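Local coordinates for pancreatic lipase related protein 2 (Equus caballus, PDB 1W52) that probably hydrolyses the ester bonds of galactolipids and triacylglycerols, working as a calcium-binding secreted lipase of the alpha/beta-hydrolase superfamily, at residues 39-44 with 64-69; 70-75 with 102-107; 288-293 with 326-331; 294-299 with 385-390. All blocks are in the same frame, centred on the assembly; numbering follows the deposited sequence.

In the fold
Interactions 1 and 2 adjoin at one end of the large mixed sheet of the lipase domain, their centres about 8 Å apart; strand 102-107 lies between strands 38-43 and 72-76, and Tyr42 O probably accepts a hydrogen bond from Cys103 N at 2.7 Å. Interaction 3 belongs to the other end of that sheet, its centre about 31 Å from that of interaction 2. It passes directly into interaction 4, with centres about 11 Å apart, where the lipase domain meets the PLAT domain. Interaction 2 comes nearest the catalytic centre: the side chain of Val75 is about 12 Å from that of the predicted nucleophile Ser154 and as far from a bound detergent molecule.

Interaction 1: 39-44 with 64-69; sequences FLLYTN and SNFQSS
Leu41 and Phe66 both turn CG anti to their backbone N (chi1 -171° and 174°), and Thr43 holds OG1 between its backbone N and carbonyl carbon, where it meets Asn65. These side chains fasten the loop that follows helix 59-62 to strand 38-43, near one end of the large mixed sheet of the alpha/beta-hydrolase domain. Leu41 and Thr43 are alternate residues on the strand, which puts both on the side facing the loop. Leucine suits its place because its branch CD2 packs on Phe66 CB at 3.6 Å, the beginning of an aromatic side chain that goes on to meet Leu137 of helix 116-141 and the ring of Tyr143. Threonine, compact and branched at CB, can touch two loop residues at once. Its OG1 lies 3.2 Å from Asn65 CB, and its methyl CG2 comes to 4.2 Å from Phe66 CA. An alanine here would probably open a gap beside Asn65 CB and Phe66 CA, leaving the loop less closely seated on the strand. Further along, the amides of Asn44 and Gln67 lie nearly parallel, their planes 11° apart. Asn44 is itself fixed by the backbone leading into strand 102-107, its OD1 accepting from Thr101 N and its ND2 donating to Glu99 O; that same OD1 lies 3.4 Å from Gln67 NE2.

Interaction 2: 70-75 with 102-107; sequences RKTHFV and NCISVD
Phe74 lays the CD2 side of its ring beside Ile104: Phe74 CD2 lies 3.6 Å from Ile104 CB, and the same CD2 meets Val106 CG2 at 4.0 Å. Bulky apolar residues suit this face, which is covered by helix 116-141: Phe74 packs on Ile134, and Val106 on Val126 and Thr130. On the reverse face Val75 CG2 approaches Cys103 SG, whose disulfide to Cys92 ties the strand to helix 87-96. Strands 72-76 and 102-107 with that helix form a beta-alpha-beta crossover, and the two strands run parallel in the hydrolase sheet. Their bonds alternate as parallel pairing requires: His73 N donates to Asn102 O and Ile104 N to His73 O, then Val75 N to Ile104 O and Val106 N to Val75 O. Toward the start of the strands the pairing turns polar. Asn102 turns CG anti to its carbonyl carbon (chi1 -52°), and its ND2 donates to Thr72 OG1 at 3.0 Å with the hydroxyl close to the amide plane, 13° out of it. Each end of this buried pair has a further partner, since OG1 also bonds Tyr143 OH and Asn102 OD1 accepts from Gln67 N. Asparagine fits because its amide can donate to one neighbour and accept from another.

Interaction 3: 288-293 with 326-331; sequences DSYDKF and TFFLNT
Tyr290 first meets Phe328 at CB, which lies 3.7 Å from CE2 of that ring. The contact seats the short helix 290-294 on strand 325-329, the neighbour of strand 285-286 near one edge of the alpha/beta-hydrolase sheet. Chi1 of 178° sets the tyrosine CG anti to the backbone N, and from there CD1 passes Phe328 CD2 at 3.8 Å; the two rings meet obliquely, their planes at 41°. CE1 comes next, 4.1 Å from Leu329 O. At the tip the hydroxyl OH accepts a hydrogen bond from Asn330 ND2, which approaches at the edge of the phenol, near the ring plane, while the amide stands almost perpendicular to the ring at 89°. Tyrosine suits this course because it offers hydrocarbon to the phenylalanine and still ends in a polar group for the asparagine. Phe328 is the hub of the contact. One face of its ring receives the first turn of the helix, with Tyr290 N 3.5 Å above the plane and toward the rim, and its ring also meets that of Phe229 on the adjacent strand 226-230. One turn on, Phe293 passes Phe328 in the opposite direction and takes Phe328 CB over a face of its own ring, a CH-pi contact with CB 4.2 Å from the centroid. A flat aromatic fits here, since the outer end of its ring lies against the main chain: Phe293 CZ reaches Leu329 CA at 3.6 Å.

Interaction 4: 294-299 with 385-390; sequences QENGCF and YTLDVD
Asn296 and Asp388 share the hydrogen bond that crosses this contact. Asn296 holds CG anti to its carbonyl carbon, beside the backbone N, on the way to the strand. Asp388 N donates to Asn296 OD1 at 2.6 Å, nearly straight at the hydrogen (171°), although the N stands well above the plane of the accepting carbonyl, 57° out of it. The turn around Glu295, an inverse gamma turn just past the end of helix 290-294, presents the asparagine to the strand; the positive phi and psi at Asn296 are values that asparagine tolerates better than most residues. An alanine in its place would probably leave Asp388 N without its acceptor and deprive this turn of its polar hold on strand 387-391. The bond bridges two domains: 294-299 belongs to the lipase domain and 385-390 to the PLAT domain, where strand 387-391 pairs antiparallel with strand 340-344. Van der Waals contacts lie on the other branch of the amide, where Asn296 ND2 rests 3.5 Å from Leu387 CA and 3.7 Å from Leu387 CD1. The leucine thus contributes its backbone and one methyl. Contact between a ring and a charged group comes from Phe299. Asp388 OD1 sits over the centre of one of its faces, 4.1 Å above the plane, with ring and carboxylate inclined at 29°. Ionic bonds involve strand 340-344, for Asp388 OD1 forms a salt bridge with Arg343 NE and Asp390 OD1 another with Arg341 NH1. Both arginines also touch the side chain of Phe299, and the disulfide Cys287-Cys298 fastens the loop just before that ring.

Interaction 1: 39-44 with 64-69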
# COMPACT_ATOMS: atom_id res chain seq x y z
N PHE A 39 22.38 8.99 -6.08
CA PHE A 39 22.15 8.14 -4.91
C PHE A 39 22.45 8.86 -3.60
O PHE A 39 23.55 9.31 -3.39
CB PHE A 39 23.06 6.95 -5.05
CG PHE A 39 22.80 6.16 -6.29
CD1 PHE A 39 21.65 5.43 -6.40
CD2 PHE A 39 23.72 6.14 -7.33
CE1 PHE A 39 21.40 4.70 -7.52
CE2 PHE A 39 23.49 5.37 -8.48
CZ PHE A 39 22.32 4.66 -8.58
N LEU A 40 21.46 9.02 -2.73
CA LEU A 40 21.65 9.80 -1.51
C LEU A 40 21.54 8.91 -0.30
O LEU A 40 20.52 8.24 -0.10
CB LEU A 40 20.61 10.88 -1.37
CG LEU A 40 20.23 11.57 -2.66
CD1 LEU A 40 19.32 12.68 -2.33
CD2 LEU A 40 21.45 12.09 -3.41
N LEU A 41 22.61 8.91 0.52
CA LEU A 41 22.79 7.86 1.53
C LEU A 41 22.49 8.30 2.95
O LEU A 41 23.07 9.23 3.47
CB LEU A 41 24.19 7.23 1.44
CG LEU A 41 24.43 5.97 2.30
CD1 LEU A 41 23.21 5.11 2.52
CD2 LEU A 41 25.44 5.09 1.65
N TYR A 42 21.53 7.62 3.54
CA TYR A 42 21.11 7.86 4.88
C TYR A 42 21.36 6.56 5.64
O TYR A 42 21.12 5.47 5.13
CB TYR A 42 19.63 8.22 4.91
CG TYR A 42 19.24 9.58 4.33
CD1 TYR A 42 19.23 10.70 5.14
CD2 TYR A 42 18.81 9.73 2.99
CE1 TYR A 42 18.82 11.96 4.63
CE2 TYR A 42 18.41 10.99 2.47
CZ TYR A 42 18.42 12.10 3.30
OH TYR A 42 18.05 13.36 2.86
N THR A 43 21.88 6.70 6.86
CA THR A 43 22.21 5.59 7.77
C THR A 43 22.00 6.10 9.18
O THR A 43 21.94 7.31 9.39
CB THR A 43 23.69 5.17 7.67
OG1 THR A 43 24.52 6.34 7.58
CG2 THR A 43 23.97 4.38 6.40
N ASN A 44 21.93 5.20 10.16
CA ASN A 44 21.48 5.62 11.49
C ASN A 44 22.49 6.60 12.03
O ASN A 44 22.17 7.42 12.88
CB ASN A 44 21.31 4.45 12.43
CG ASN A 44 20.55 3.34 11.84
OD1 ASN A 44 21.06 2.64 10.99
ND2 ASN A 44 19.32 3.16 12.27
N SER A 64 32.16 6.41 3.22
CA SER A 64 30.80 6.74 3.73
C SER A 64 30.29 5.78 4.81
O SER A 64 30.78 4.64 4.95
CB SER A 64 29.79 6.74 2.59
OG SER A 64 29.70 5.45 2.00
N ASN A 65 29.24 6.22 5.50
CA ASN A 65 28.69 5.50 6.64
C ASN A 65 27.99 4.21 6.27
O ASN A 65 27.56 3.44 7.14
CB ASN A 65 27.74 6.39 7.42
CG ASN A 65 28.43 7.58 8.01
OD1 ASN A 65 29.23 8.22 7.36
ND2 ASN A 65 28.11 7.89 9.25
N PHE A 66 27.87 3.96 4.97
CA PHE A 66 27.30 2.71 4.53
C PHE A 66 27.89 1.58 5.35
O PHE A 66 29.08 1.56 5.54
CB PHE A 66 27.60 2.51 3.05
CG PHE A 66 27.17 1.17 2.50
CD1 PHE A 66 28.06 0.13 2.42
CD2 PHE A 66 25.90 0.97 2.05
CE1 PHE A 66 27.67 -1.08 1.92
CE2 PHE A 66 25.52 -0.25 1.54
CZ PHE A 66 26.40 -1.27 1.47
N GLN A 67 27.05 0.66 5.82
CA GLN A 67 27.44 -0.46 6.68
C GLN A 67 27.16 -1.79 5.99
O GLN A 67 26.02 -2.23 5.91
CB GLN A 67 26.75 -0.40 8.06
CG GLN A 67 25.36 0.26 8.14
CD GLN A 67 25.10 1.09 9.43
OE1 GLN A 67 25.95 1.86 9.85
NE2 GLN A 67 23.90 0.96 10.02
N SER A 68 28.21 -2.45 5.50
CA SER A 68 28.05 -3.72 4.78
C SER A 68 27.42 -4.81 5.63
O SER A 68 26.97 -5.83 5.12
CB SER A 68 29.39 -4.20 4.22
OG SER A 68 30.14 -4.81 5.26
N SER A 69 27.41 -4.58 6.94
CA SER A 69 26.77 -5.48 7.89
C SER A 69 25.22 -5.54 7.80
O SER A 69 24.61 -6.58 8.07
CB SER A 69 27.18 -5.08 9.31
OG SER A 69 26.49 -5.87 10.28

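Interaction 2: 70-75 with 102-107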
# COMPACT_ATOMS: atom_id res chain seq x y z
N ARG A 70 24.59 -4.43 7.38
CA ARG A 70 23.13 -4.24 7.45
C ARG A 70 22.37 -4.32 6.14
O ARG A 70 22.98 -4.07 5.10
CB ARG A 70 22.90 -2.85 7.99
CG ARG A 70 23.59 -2.63 9.28
CD ARG A 70 23.17 -3.64 10.28
NE ARG A 70 23.36 -3.19 11.64
CZ ARG A 70 22.98 -3.89 12.69
NH1 ARG A 70 22.35 -5.03 12.53
NH2 ARG A 70 23.20 -3.44 13.89
N LYS A 71 21.05 -4.62 6.19
CA LYS A 71 20.16 -4.46 5.00
C LYS A 71 20.31 -3.08 4.34
O LYS A 71 20.72 -2.14 4.99
CB LYS A 71 18.66 -4.54 5.36
CG LYS A 71 18.09 -5.93 5.60
CD LYS A 71 16.54 -5.91 5.82
CE LYS A 71 15.79 -5.71 4.50
NZ LYS A 71 16.07 -6.75 3.41
N THR A 72 19.96 -2.96 3.07
CA THR A 72 19.95 -1.66 2.41
C THR A 72 18.63 -1.40 1.68
O THR A 72 18.22 -2.17 0.79
CB THR A 72 21.09 -1.57 1.45
OG1 THR A 72 22.33 -1.75 2.16
CG2 THR A 72 21.14 -0.18 0.78
N HIS A 73 17.96 -0.32 2.06
CA HIS A 73 16.74 0.12 1.39
C HIS A 73 17.02 1.21 0.36
O HIS A 73 17.68 2.20 0.63
CB HIS A 73 15.73 0.60 2.42
CG HIS A 73 15.42 -0.44 3.46
ND1 HIS A 73 14.73 -1.58 3.18
CD2 HIS A 73 15.74 -0.50 4.78
CE1 HIS A 73 14.62 -2.31 4.28
NE2 HIS A 73 15.22 -1.68 5.26
N PHE A 74 16.54 0.95 -0.84
CA PHE A 74 16.54 1.90 -1.94
C PHE A 74 15.10 2.38 -2.08
O PHE A 74 14.15 1.58 -2.01
CB PHE A 74 16.95 1.19 -3.21
CG PHE A 74 18.45 1.02 -3.38
CD1 PHE A 74 19.05 -0.27 -3.41
CD2 PHE A 74 19.27 2.12 -3.59
CE1 PHE A 74 20.39 -0.41 -3.65
CE2 PHE A 74 20.62 1.96 -3.82
CZ PHE A 74 21.16 0.69 -3.85
N VAL A 75 14.95 3.68 -2.30
CA VAL A 75 13.64 4.28 -2.51
C VAL A 75 13.64 5.10 -3.78
O VAL A 75 14.22 6.15 -3.82
CB VAL A 75 13.33 5.17 -1.35
CG1 VAL A 75 12.07 5.92 -1.59
CG2 VAL A 75 13.20 4.31 -0.09
N ASN A 102 21.05 0.87 6.13
CA ASN A 102 21.37 1.77 5.04
C ASN A 102 20.15 2.05 4.22
O ASN A 102 19.53 1.12 3.68
CB ASN A 102 22.36 1.09 4.10
CG ASN A 102 23.55 0.54 4.81
OD1 ASN A 102 24.20 1.28 5.56
ND2 ASN A 102 23.86 -0.75 4.57
N CYS A 103 19.79 3.32 4.09
CA CYS A 103 18.69 3.68 3.20
C CYS A 103 19.12 4.72 2.18
O CYS A 103 19.54 5.78 2.54
CB CYS A 103 17.48 4.14 4.01
SG CYS A 103 16.02 4.35 2.94
N ILE A 104 19.03 4.36 0.91
CA ILE A 104 19.33 5.29 -0.19
C ILE A 104 18.07 5.70 -0.96
O ILE A 104 17.22 4.87 -1.33
CB ILE A 104 20.33 4.67 -1.22
CG1 ILE A 104 21.56 4.04 -0.55
CG2 ILE A 104 20.73 5.71 -2.25
CD1 ILE A 104 22.20 2.97 -1.40
N SER A 105 18.00 7.01 -1.24
CA SER A 105 16.94 7.63 -2.00
C SER A 105 17.54 7.87 -3.36
O SER A 105 18.58 8.49 -3.46
CB SER A 105 16.54 8.94 -1.33
OG SER A 105 15.73 9.74 -2.19
N VAL A 106 16.91 7.33 -4.40
CA VAL A 106 17.41 7.45 -5.76
C VAL A 106 16.75 8.65 -6.44
O VAL A 106 15.62 8.56 -6.91
CB VAL A 106 17.11 6.18 -6.56
CG1 VAL A 106 17.59 6.35 -8.02
CG2 VAL A 106 17.76 4.96 -5.92
N ASP A 107 17.45 9.79 -6.48
CA ASP A 107 16.88 10.99 -7.09
C ASP A 107 17.22 11.07 -8.55
O ASP A 107 18.38 11.21 -8.89
CB ASP A 107 17.42 12.23 -6.40
CG ASP A 107 17.01 13.52 -7.13
OD1 ASP A 107 17.54 13.77 -8.20
OD2 ASP A 107 16.18 14.35 -6.72

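Interaction 3: 288-293 with 326-331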
# COMPACT_ATOMS: atom_id res chain seq x y z
N ASP A 288 -10.80 -13.65 -2.88
CA ASP A 288 -10.87 -13.78 -4.35
C ASP A 288 -11.13 -12.46 -4.97
O ASP A 288 -10.75 -12.23 -6.09
CB ASP A 288 -12.02 -14.67 -4.80
CG ASP A 288 -12.09 -15.99 -4.05
OD1 ASP A 288 -11.10 -16.75 -4.15
OD2 ASP A 288 -13.07 -16.34 -3.34
N SER A 289 -11.86 -11.62 -4.26
CA SER A 289 -12.29 -10.34 -4.78
C SER A 289 -12.69 -9.44 -3.64
O SER A 289 -13.11 -9.92 -2.58
CB SER A 289 -13.48 -10.51 -5.70
OG SER A 289 -14.58 -10.99 -4.96
N TYR A 290 -12.60 -8.14 -3.88
CA TYR A 290 -12.79 -7.16 -2.81
C TYR A 290 -14.22 -7.18 -2.29
O TYR A 290 -14.49 -6.74 -1.15
CB TYR A 290 -12.45 -5.78 -3.34
CG TYR A 290 -12.65 -4.64 -2.38
CD1 TYR A 290 -12.04 -4.63 -1.15
CD2 TYR A 290 -13.43 -3.54 -2.71
CE1 TYR A 290 -12.19 -3.55 -0.25
CE2 TYR A 290 -13.58 -2.45 -1.84
CZ TYR A 290 -12.95 -2.47 -0.61
OH TYR A 290 -13.07 -1.44 0.28
N ASP A 291 -15.13 -7.68 -3.14
CA ASP A 291 -16.55 -7.67 -2.79
C ASP A 291 -16.75 -8.74 -1.75
O ASP A 291 -17.30 -8.46 -0.70
CB ASP A 291 -17.44 -7.91 -4.01
CG ASP A 291 -17.21 -6.88 -5.11
OD1 ASP A 291 -16.31 -7.15 -5.96
OD2 ASP A 291 -17.85 -5.79 -5.18
N LYS A 292 -16.25 -9.94 -2.01
CA LYS A 292 -16.29 -11.01 -1.04
C LYS A 292 -15.73 -10.51 0.27
O LYS A 292 -16.20 -10.84 1.31
CB LYS A 292 -15.49 -12.20 -1.54
CG LYS A 292 -15.57 -13.42 -0.65
CD LYS A 292 -15.18 -14.70 -1.43
CE LYS A 292 -14.81 -15.90 -0.50
NZ LYS A 292 -13.81 -16.80 -1.15
N PHE A 293 -14.71 -9.68 0.20
CA PHE A 293 -14.15 -9.10 1.42
C PHE A 293 -15.12 -8.13 2.12
O PHE A 293 -15.23 -8.07 3.36
CB PHE A 293 -12.85 -8.37 1.10
CG PHE A 293 -12.27 -7.67 2.24
CD1 PHE A 293 -11.82 -8.37 3.33
CD2 PHE A 293 -12.23 -6.30 2.28
CE1 PHE A 293 -11.27 -7.71 4.45
CE2 PHE A 293 -11.65 -5.61 3.41
CZ PHE A 293 -11.18 -6.33 4.48
N THR A 326 -3.28 -12.57 -3.66
CA THR A 326 -3.91 -11.28 -3.47
C THR A 326 -4.54 -11.19 -2.11
O THR A 326 -5.05 -12.19 -1.57
CB THR A 326 -4.98 -11.00 -4.53
OG1 THR A 326 -6.01 -11.94 -4.39
CG2 THR A 326 -4.51 -11.27 -5.96
N PHE A 327 -4.49 -9.97 -1.58
CA PHE A 327 -5.07 -9.60 -0.30
C PHE A 327 -5.82 -8.23 -0.33
O PHE A 327 -5.52 -7.34 -1.16
CB PHE A 327 -4.00 -9.55 0.78
CG PHE A 327 -3.06 -10.69 0.72
CD1 PHE A 327 -2.14 -10.81 -0.35
CD2 PHE A 327 -3.07 -11.68 1.73
CE1 PHE A 327 -1.25 -11.87 -0.42
CE2 PHE A 327 -2.19 -12.73 1.66
CZ PHE A 327 -1.28 -12.82 0.56
N PHE A 328 -6.78 -8.07 0.59
CA PHE A 328 -7.66 -6.92 0.69
C PHE A 328 -7.73 -6.41 2.07
O PHE A 328 -7.39 -7.05 2.97
CB PHE A 328 -9.04 -7.28 0.21
CG PHE A 328 -9.08 -7.63 -1.22
CD1 PHE A 328 -9.16 -8.96 -1.62
CD2 PHE A 328 -8.96 -6.67 -2.19
CE1 PHE A 328 -9.19 -9.32 -2.99
CE2 PHE A 328 -8.97 -7.02 -3.57
CZ PHE A 328 -9.09 -8.36 -3.95
N LEU A 329 -8.17 -5.20 2.22
CA LEU A 329 -8.22 -4.58 3.52
C LEU A 329 -8.79 -3.14 3.35
O LEU A 329 -9.03 -2.70 2.21
CB LEU A 329 -6.83 -4.56 4.13
CG LEU A 329 -5.86 -3.67 3.39
CD1 LEU A 329 -4.74 -3.12 4.35
CD2 LEU A 329 -5.32 -4.37 2.18
N ASN A 330 -8.99 -2.42 4.45
CA ASN A 330 -9.44 -1.06 4.36
C ASN A 330 -8.57 -0.12 5.21
O ASN A 330 -8.39 -0.35 6.39
CB ASN A 330 -10.93 -0.94 4.79
CG ASN A 330 -11.94 -1.53 3.76
OD1 ASN A 330 -13.00 -2.09 4.14
ND2 ASN A 330 -11.61 -1.41 2.46
N THR A 331 -8.07 0.95 4.62
CA THR A 331 -7.34 1.96 5.37
C THR A 331 -8.22 3.01 6.01
O THR A 331 -9.41 3.04 5.82
CB THR A 331 -6.37 2.69 4.45
OG1 THR A 331 -7.09 3.11 3.27
CG2 THR A 331 -5.26 1.75 4.00

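Interaction 4: 294-299 with 385-390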
# COMPACT_ATOMS: atom_id res chain seq x y z
N GLN A 294 -15.78 -7.33 1.28
CA GLN A 294 -16.63 -6.22 1.70
C GLN A 294 -17.98 -6.72 2.23
O GLN A 294 -18.59 -6.10 3.12
CB GLN A 294 -16.82 -5.24 0.52
CG GLN A 294 -15.87 -4.07 0.46
CD GLN A 294 -15.69 -3.38 1.80
OE1 GLN A 294 -14.81 -2.56 1.96
NE2 GLN A 294 -16.51 -3.73 2.77
N GLU A 295 -18.41 -7.86 1.68
CA GLU A 295 -19.61 -8.61 2.05
C GLU A 295 -19.30 -9.58 3.18
O GLU A 295 -19.67 -10.75 3.13
CB GLU A 295 -20.09 -9.43 0.86
CG GLU A 295 -20.33 -8.62 -0.38
CD GLU A 295 -20.61 -9.47 -1.60
OE1 GLU A 295 -19.76 -10.31 -2.00
OE2 GLU A 295 -21.70 -9.29 -2.18
N ASN A 296 -18.57 -9.09 4.17
CA ASN A 296 -18.20 -9.89 5.33
C ASN A 296 -17.68 -11.33 5.02
O ASN A 296 -18.18 -12.31 5.56
CB ASN A 296 -19.40 -9.92 6.30
CG ASN A 296 -20.02 -8.54 6.51
OD1 ASN A 296 -19.31 -7.54 6.69
ND2 ASN A 296 -21.34 -8.49 6.50
N GLY A 297 -16.67 -11.43 4.15
CA GLY A 297 -16.03 -12.70 3.80
C GLY A 297 -14.59 -12.72 4.28
O GLY A 297 -14.12 -11.75 4.89
N CYS A 298 -13.90 -13.82 4.05
CA CYS A 298 -12.49 -13.93 4.34
C CYS A 298 -12.06 -13.30 5.66
O CYS A 298 -11.08 -12.53 5.72
CB CYS A 298 -11.71 -13.32 3.19
SG CYS A 298 -12.28 -13.90 1.57
N PHE A 299 -12.78 -13.63 6.72
CA PHE A 299 -12.50 -13.10 8.06
C PHE A 299 -12.53 -14.22 9.17
O PHE A 299 -13.29 -15.19 9.07
CB PHE A 299 -13.50 -11.98 8.32
CG PHE A 299 -13.32 -11.25 9.63
CD1 PHE A 299 -13.91 -11.70 10.77
CD2 PHE A 299 -12.63 -10.05 9.69
CE1 PHE A 299 -13.76 -11.00 11.99
CE2 PHE A 299 -12.47 -9.33 10.92
CZ PHE A 299 -13.03 -9.81 12.06
N TYR A 385 -27.93 -10.63 12.40
CA TYR A 385 -27.53 -9.53 11.52
C TYR A 385 -26.09 -9.03 11.81
O TYR A 385 -25.90 -8.13 12.66
CB TYR A 385 -28.57 -8.37 11.62
CG TYR A 385 -30.01 -8.68 11.12
CD1 TYR A 385 -31.14 -8.28 11.86
CD2 TYR A 385 -30.25 -9.35 9.90
CE1 TYR A 385 -32.44 -8.56 11.40
CE2 TYR A 385 -31.55 -9.63 9.45
CZ TYR A 385 -32.64 -9.23 10.21
OH TYR A 385 -33.92 -9.48 9.78
N THR A 386 -25.10 -9.60 11.11
CA THR A 386 -23.68 -9.19 11.22
C THR A 386 -23.20 -8.21 10.15
O THR A 386 -23.80 -8.08 9.07
CB THR A 386 -22.70 -10.41 11.13
OG1 THR A 386 -23.04 -11.25 10.04
CG2 THR A 386 -22.82 -11.30 12.27
N LEU A 387 -22.07 -7.56 10.45
CA LEU A 387 -21.35 -6.70 9.50
C LEU A 387 -19.91 -6.32 9.97
O LEU A 387 -19.71 -5.79 11.07
CB LEU A 387 -22.16 -5.43 9.19
CG LEU A 387 -21.60 -4.47 8.12
CD1 LEU A 387 -22.08 -4.83 6.70
CD2 LEU A 387 -21.91 -3.03 8.49
N ASP A 388 -18.94 -6.55 9.10
CA ASP A 388 -17.54 -6.26 9.38
C ASP A 388 -17.31 -4.78 9.30
O ASP A 388 -17.91 -4.12 8.49
CB ASP A 388 -16.68 -7.04 8.39
CG ASP A 388 -16.80 -8.54 8.63
OD1 ASP A 388 -16.85 -8.89 9.83
OD2 ASP A 388 -16.88 -9.43 7.74
N VAL A 389 -16.48 -4.23 10.17
CA VAL A 389 -16.33 -2.78 10.20
C VAL A 389 -14.87 -2.35 10.46
O VAL A 389 -14.07 -3.15 10.86
CB VAL A 389 -17.29 -2.12 11.25
CG1 VAL A 389 -18.71 -2.62 11.06
CG2 VAL A 389 -16.79 -2.31 12.70
N ASP A 390 -14.53 -1.08 10.23
CA ASP A 390 -13.13 -0.67 10.22
C ASP A 390 -12.89 0.40 11.26
O ASP A 390 -13.50 1.46 11.22
CB ASP A 390 -12.74 -0.20 8.82
CG ASP A 390 -12.88 -1.31 7.78
OD1 ASP A 390 -12.22 -2.35 7.95
OD2 ASP A 390 -13.62 -1.27 6.77